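Side-chain contacts in PTS EIIA type-4 domain-containing protein (PDB 4TKZ), which probably serves as the EIIA component of a sugar-transporting phosphotransferase system, relaying phosphoryl groups during carbohydrate uptake in Streptococcus agalactiae: residues 22-25 with 26-29; 114-117 with 118-122. All coordinates share one frame; numbering follows the deposited sequence. Where two conformers were deposited one is given.

Interaction 1: residues 22-25 with 26-29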
ATOM      1  N   LEU A  22      -9.003  11.816  -1.227  0.68 20.50           N
ATOM      2  CA  LEU A  22      -8.297  13.085  -1.048  0.68 19.21           C
ATOM      3  C   LEU A  22      -7.653  13.565  -2.346  0.68 22.36           C
ATOM      4  O   LEU A  22      -7.697  14.760  -2.673  0.68 21.70           O
ATOM      5  CB  LEU A  22      -7.230  12.958   0.046  0.68 20.02           C
ATOM      6  CG  LEU A  22      -6.426  14.240   0.275  0.68 22.15           C
ATOM      7  CD1 LEU A  22      -7.359  15.350   0.719  0.68 23.48           C
ATOM      8  CD2 LEU A  22      -5.303  14.036   1.294  0.68 19.62           C
ATOM      9  N   ILE A  23      -7.049  12.634  -3.078  1.00 20.61           N
ATOM     10  CA  ILE A  23      -6.337  12.980  -4.305  1.00 18.74           C
ATOM     11  C   ILE A  23      -7.317  13.206  -5.456  1.00 23.30           C
ATOM     12  O   ILE A  23      -7.284  14.249  -6.102  1.00 26.31           O
ATOM     13  CB  ILE A  23      -5.278  11.912  -4.670  1.00 17.64           C
ATOM     14  CG1 ILE A  23      -4.121  11.937  -3.668  1.00 19.36           C
ATOM     15  CG2 ILE A  23      -4.737  12.132  -6.077  1.00 22.23           C
ATOM     16  CD1 ILE A  23      -3.244  10.695  -3.728  1.00 19.39           C
ATOM     17  N   ALA A  24      -8.209  12.250  -5.687  1.00 20.15           N
ATOM     18  CA  ALA A  24      -9.044  12.272  -6.891  1.00 22.96           C
ATOM     19  C   ALA A  24     -10.544  12.480  -6.653  1.00 24.29           C
ATOM     20  O   ALA A  24     -11.299  12.686  -7.605  1.00 27.85           O
ATOM     21  CB  ALA A  24      -8.820  11.003  -7.693  1.00 27.70           C
ATOM     22  N   GLY A  25     -10.987  12.409  -5.400  1.00 24.04           N
ATOM     23  CA  GLY A  25     -12.403  12.552  -5.105  1.00 25.70           C
ATOM     24  C   GLY A  25     -13.072  11.193  -5.171  1.00 28.35           C
ATOM     25  O   GLY A  25     -12.402  10.185  -5.361  1.00 26.48           O
ATOM     26  N   HIS A  26     -14.393  11.161  -5.033  1.00 27.23           N
ATOM     27  CA  HIS A  26     -15.110   9.890  -5.019  1.00 27.79           C
ATOM     28  C   HIS A  26     -15.190   9.253  -6.407  1.00 26.82           C
ATOM     29  O   HIS A  26     -15.452   9.935  -7.396  1.00 23.25           O
ATOM     30  CB  HIS A  26     -16.509  10.080  -4.434  1.00 29.42           C
ATOM     31  CG  HIS A  26     -17.316   8.821  -4.385  1.00 32.66           C
ATOM     32  ND1 HIS A  26     -18.309   8.539  -5.296  1.00 33.34           N
ATOM     33  CD2 HIS A  26     -17.273   7.769  -3.536  1.00 29.51           C
ATOM     34  CE1 HIS A  26     -18.845   7.366  -5.011  1.00 28.44           C
ATOM     35  NE2 HIS A  26     -18.233   6.876  -3.948  1.00 35.63           N
ATOM     36  N   GLN A  27     -14.974   7.940  -6.476  1.00 24.48           N
ATOM     37  CA  GLN A  27     -14.942   7.249  -7.754  1.00 23.60           C
ATOM     38  C   GLN A  27     -16.104   6.282  -7.828  1.00 23.84           C
ATOM     39  O   GLN A  27     -16.576   5.820  -6.789  1.00 23.07           O
ATOM     40  CB  GLN A  27     -13.627   6.485  -7.892  1.00 24.07           C
ATOM     41  CG  GLN A  27     -12.395   7.368  -7.780  1.00 26.65           C
ATOM     42  CD  GLN A  27     -12.310   8.379  -8.901  1.00 22.55           C
ATOM     43  OE1 GLN A  27     -12.493   8.045 -10.075  1.00 22.10           O
ATOM     44  NE2 GLN A  27     -12.034   9.626  -8.549  1.00 27.98           N
ATOM     45  N   GLU A  28     -16.576   5.992  -9.040  1.00 24.22           N
ATOM     46  CA  GLU A  28     -17.611   4.966  -9.238  1.00 27.69           C
ATOM     47  C   GLU A  28     -16.980   3.587  -9.304  1.00 25.58           C
ATOM     48  O   GLU A  28     -15.842   3.445  -9.749  1.00 23.26           O
ATOM     49  CB  GLU A  28     -18.380   5.209 -10.541  1.00 26.95           C
ATOM     50  CG  GLU A  28     -18.992   6.594 -10.666  1.00 42.59           C
ATOM     51  CD  GLU A  28     -19.026   7.080 -12.107  1.00 58.01           C
ATOM     52  OE1 GLU A  28     -19.244   6.243 -13.016  1.00 54.41           O
ATOM     53  OE2 GLU A  28     -18.824   8.295 -12.330  1.00 54.76           O
ATOM     54  N   TYR A  29     -17.726   2.566  -8.880  1.00 20.59           N
ATOM     55  CA  TYR A  29     -17.279   1.192  -9.050  1.00 20.24           C
ATOM     56  C   TYR A  29     -15.917   0.915  -8.427  1.00 21.30           C
ATOM     57  O   TYR A  29     -15.059   0.272  -9.034  1.00 20.59           O
ATOM     58  CB  TYR A  29     -17.273   0.838 -10.530  1.00 22.26           C
ATOM     59  CG  TYR A  29     -18.613   1.101 -11.167  1.00 31.85           C
ATOM     60  CD1 TYR A  29     -19.726   0.375 -10.778  1.00 32.75           C
ATOM     61  CD2 TYR A  29     -18.772   2.084 -12.137  1.00 33.60           C
ATOM     62  CE1 TYR A  29     -20.956   0.600 -11.339  1.00 35.74           C
ATOM     63  CE2 TYR A  29     -20.008   2.320 -12.709  1.00 34.34           C
ATOM     64  CZ  TYR A  29     -21.095   1.564 -12.303  1.00 36.26           C
ATOM     65  OH  TYR A  29     -22.334   1.777 -12.856  1.00 42.28           O
TER
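Gln27 folds its side chain back toward the end of the preceding helix and lays its amide nitrogen over the carbonyl group of Gly25. Gln27 NE2 donates to Gly25 O at 3.3 Å. The N-H points well at the oxygen, which lies close to the plane of the Gln27 amide, but the nitrogen itself sits above the carbonyl plane, 69° out of it, and so misses the lone-pair directions; with its length, this suggests a bond of modest strength. Two torsions place the amide there: CG is anti to the carbonyl carbon, and the chain then bends at chi2 (-64°), so that the amide doubles back toward the helix end instead of running on along the chain. On the way Gln27 CG passes 3.7 Å from Gly25 O. The same nitrogen also rests against Ala24, with Gln27 NE2 3.6 Å from Ala24 CB; Ala24 O is 3.3 Å from Gln27 NE2, yet the angle is too poor for a hydrogen bond. This turn ends helix 12-24 and leads into strand 30-35, within the beta-alpha-beta crossover that joins the parallel strands 3-9 and 30-35. Gly25 is the first residue to leave the helix, and its positive phi (89°) swings the chain away from the helical path. His26 behaves differently from Gln27: its CB leaves the backbone away from 22-25, and of its side chain CB comes nearest to Gly25, with His26 CB 3.7 Å from Gly25 C. His26 touches Glu21, whereas Gln27 packs on Leu20, Val100 and Arg103, bringing the turn against helix 93-102 and the loop after it. Arg103 also donates hydrogen bonds to the carbonyl oxygens of Glu28 and Tyr29, through NH2 and NH1 respectively.

Interaction 2: residues 114-117 with 118-122; sequences DKVI and TSSHE
Val116 O is gripped twice by Ser120, by OG at 2.6 Å and by the backbone N at 3.0 Å. The two donors come from opposite faces of the carbonyl plane, the hydroxyl standing above it. Ser120 OG reaches back because it is anti to its own carbonyl carbon (chi1 -54°), which aims it down the helix at the preceding turn. Thr118 repeats the device: Thr118 OG1 lies 2.9 Å and Thr118 N 3.1 Å from Asp114 O, again on opposite faces. These are i to i-4 pairs within helix 110-122, in which serine and threonine hydroxyls share a carbonyl already used by the backbone. Ser119 N, between them, bonds to Lys115 O at 3.0 Å, and one residue beyond Ser120 His121 N bonds to Ile117 O at 3.1 Å. One turn apart, Ile117 and His121 point the same way and lie side by side; the CG2 branch of Ile117 meets the imidazole at its edge and in its plane, 3.6 Å from His121 CD2. Across CG from CD2, His121 ND1 is hydrogen-bonded to ND1 of His121 in the second subunit, the two rings nearly parallel, and Ile124 of that subunit packs on Ile117, Ser120 and His121. Val116 and Ser120 meet Met95 of helix 93-102. Returning the hydroxyls of Thr118 and Ser120 to their own helix satisfies polar groups locally, which for buried Ser120 is consistent with its packing against Met95 and Ile124 of the second subunit.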
ATOM      1  N   ASP A 114      -1.508  -4.898 -17.182  1.00 22.25           N
ATOM      2  CA  ASP A 114      -0.088  -4.756 -17.484  1.00 28.12           C
ATOM      3  C   ASP A 114       0.421  -3.347 -17.172  1.00 23.43           C
ATOM      4  O   ASP A 114       1.537  -3.169 -16.686  1.00 27.68           O
ATOM      5  CB  ASP A 114       0.181  -5.139 -18.940  1.00 33.00           C
ATOM      6  CG  ASP A 114      -0.103  -6.607 -19.210  1.00 43.35           C
ATOM      7  OD1 ASP A 114       0.116  -7.430 -18.299  1.00 43.20           O
ATOM      8  OD2 ASP A 114      -0.563  -6.938 -20.324  1.00 58.02           O
ATOM      9  N   LYS A 115      -0.415  -2.353 -17.435  1.00 22.20           N
ATOM     10  CA  LYS A 115      -0.084  -0.969 -17.109  1.00 27.81           C
ATOM     11  C   LYS A 115      -0.099  -0.760 -15.596  1.00 24.25           C
ATOM     12  O   LYS A 115       0.714  -0.017 -15.051  1.00 24.50           O
ATOM     13  CB  LYS A 115      -1.100  -0.050 -17.775  1.00 28.15           C
ATOM     14  CG  LYS A 115      -0.759   1.410 -17.735  1.00 35.36           C
ATOM     15  CD  LYS A 115      -1.503   2.132 -18.849  1.00 42.53           C
ATOM     16  CE  LYS A 115      -1.400   1.349 -20.154  1.00 54.62           C
ATOM     17  NZ  LYS A 115      -2.235   1.935 -21.237  1.00 60.07           N
ATOM     18  N   VAL A 116      -1.031  -1.426 -14.920  1.00 20.17           N
ATOM     19  CA  VAL A 116      -1.181  -1.282 -13.477  1.00 21.93           C
ATOM     20  C   VAL A 116       0.027  -1.873 -12.754  1.00 24.00           C
ATOM     21  O   VAL A 116       0.555  -1.281 -11.814  1.00 24.31           O
ATOM     22  CB  VAL A 116      -2.495  -1.940 -12.998  1.00 21.09           C
ATOM     23  CG1 VAL A 116      -2.508  -2.092 -11.495  1.00 19.17           C
ATOM     24  CG2 VAL A 116      -3.700  -1.117 -13.466  1.00 18.67           C
ATOM     25  N   ILE A 117       0.470  -3.034 -13.218  1.00 20.42           N
ATOM     26  CA  ILE A 117       1.639  -3.709 -12.665  1.00 23.20           C
ATOM     27  C   ILE A 117       2.892  -2.867 -12.846  1.00 23.30           C
ATOM     28  O   ILE A 117       3.698  -2.688 -11.919  1.00 23.90           O
ATOM     29  CB  ILE A 117       1.872  -5.052 -13.383  1.00 19.22           C
ATOM     30  CG1 ILE A 117       0.748  -6.037 -13.069  1.00 32.37           C
ATOM     31  CG2 ILE A 117       3.227  -5.637 -12.992  1.00 22.36           C
ATOM     32  CD1 ILE A 117       0.619  -6.346 -11.609  1.00 33.80           C
ATOM     33  N   THR A 118       3.059  -2.369 -14.062  1.00 22.44           N
ATOM     34  CA  THR A 118       4.206  -1.537 -14.398  1.00 21.79           C
ATOM     35  C   THR A 118       4.281  -0.340 -13.466  1.00 23.68           C
ATOM     36  O   THR A 118       5.336  -0.070 -12.879  1.00 26.36           O
ATOM     37  CB  THR A 118       4.116  -1.050 -15.854  1.00 27.10           C
ATOM     38  OG1 THR A 118       4.211  -2.177 -16.737  1.00 31.75           O
ATOM     39  CG2 THR A 118       5.226  -0.047 -16.162  1.00 33.09           C
ATOM     40  N   SER A 119       3.165   0.371 -13.319  1.00 24.13           N
ATOM     41  CA  SER A 119       3.137   1.563 -12.474  1.00 25.52           C
ATOM     42  C   SER A 119       3.406   1.217 -11.011  1.00 22.08           C
ATOM     43  O   SER A 119       4.053   1.987 -10.303  1.00 20.37           O
ATOM     44  CB  SER A 119       1.806   2.306 -12.622  1.00 22.56           C
ATOM     45  OG  SER A 119       1.723   2.967 -13.875  1.00 23.43           O
ATOM     46  N   SER A 120       2.909   0.061 -10.569  1.00 21.53           N
ATOM     47  CA  SER A 120       3.094  -0.387  -9.192  1.00 19.14           C
ATOM     48  C   SER A 120       4.575  -0.517  -8.873  1.00 19.17           C
ATOM     49  O   SER A 120       5.052  -0.063  -7.824  1.00 20.42           O
ATOM     50  CB  SER A 120       2.373  -1.729  -8.951  1.00 17.16           C
ATOM     51  OG  SER A 120       1.013  -1.636  -9.310  1.00 20.03           O
ATOM     52  N   HIS A 121       5.307  -1.113  -9.804  1.00 18.56           N
ATOM     53  CA  HIS A 121       6.741  -1.301  -9.668  1.00 17.63           C
ATOM     54  C   HIS A 121       7.484   0.027  -9.791  1.00 20.31           C
ATOM     55  O   HIS A 121       8.403   0.308  -9.021  1.00 20.63           O
ATOM     56  CB  HIS A 121       7.240  -2.255 -10.753  1.00 22.94           C
ATOM     57  CG  HIS A 121       6.965  -3.695 -10.464  1.00 19.20           C
ATOM     58  ND1 HIS A 121       7.602  -4.380  -9.453  1.00 22.93           N
ATOM     59  CD2 HIS A 121       6.141  -4.588 -11.063  1.00 18.16           C
ATOM     60  CE1 HIS A 121       7.176  -5.632  -9.436  1.00 19.64           C
ATOM     61  NE2 HIS A 121       6.283  -5.781 -10.398  1.00 24.47           N
ATOM     62  N   GLU A 122       7.088   0.837 -10.766  1.00 22.85           N
ATOM     63  CA  GLU A 122       7.756   2.106 -11.006  1.00 21.65           C
ATOM     64  C   GLU A 122       7.570   3.072  -9.843  1.00 25.16           C
ATOM     65  O   GLU A 122       8.334   4.027  -9.690  1.00 19.95           O
ATOM     66  CB  GLU A 122       7.259   2.732 -12.318  1.00 23.80           C
ATOM     67  CG  GLU A 122       7.679   1.950 -13.554  1.00 26.06           C
ATOM     68  CD  GLU A 122       7.150   2.543 -14.839  1.00 33.04           C
ATOM     69  OE1 GLU A 122       6.012   3.053 -14.837  1.00 38.82           O
ATOM     70  OE2 GLU A 122       7.876   2.493 -15.855  1.00 33.83           O
TER

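How the interactions relate
From the N terminus, strand 3-9 and helix 12-24 lead to interaction 1, which closes a short local loop where the helix gives way to the approach to strand 30-35. The chain then passes through the rest of the parallel sheet and helix 93-102 before interaction 2, which links successive turns of helix 110-122. The two stand in series, neither nesting nor crossing. The centres of interactions 1 and 2 are 20 Å apart, and their nearest atoms about 12 Å. Helix 93-102 connects them indirectly: Val100 meets the first, Met95 and Glu98 the second. Both also reach the second subunit, 22-25 near its His9 and Phe35, 114-122 near its His121 and Ile124.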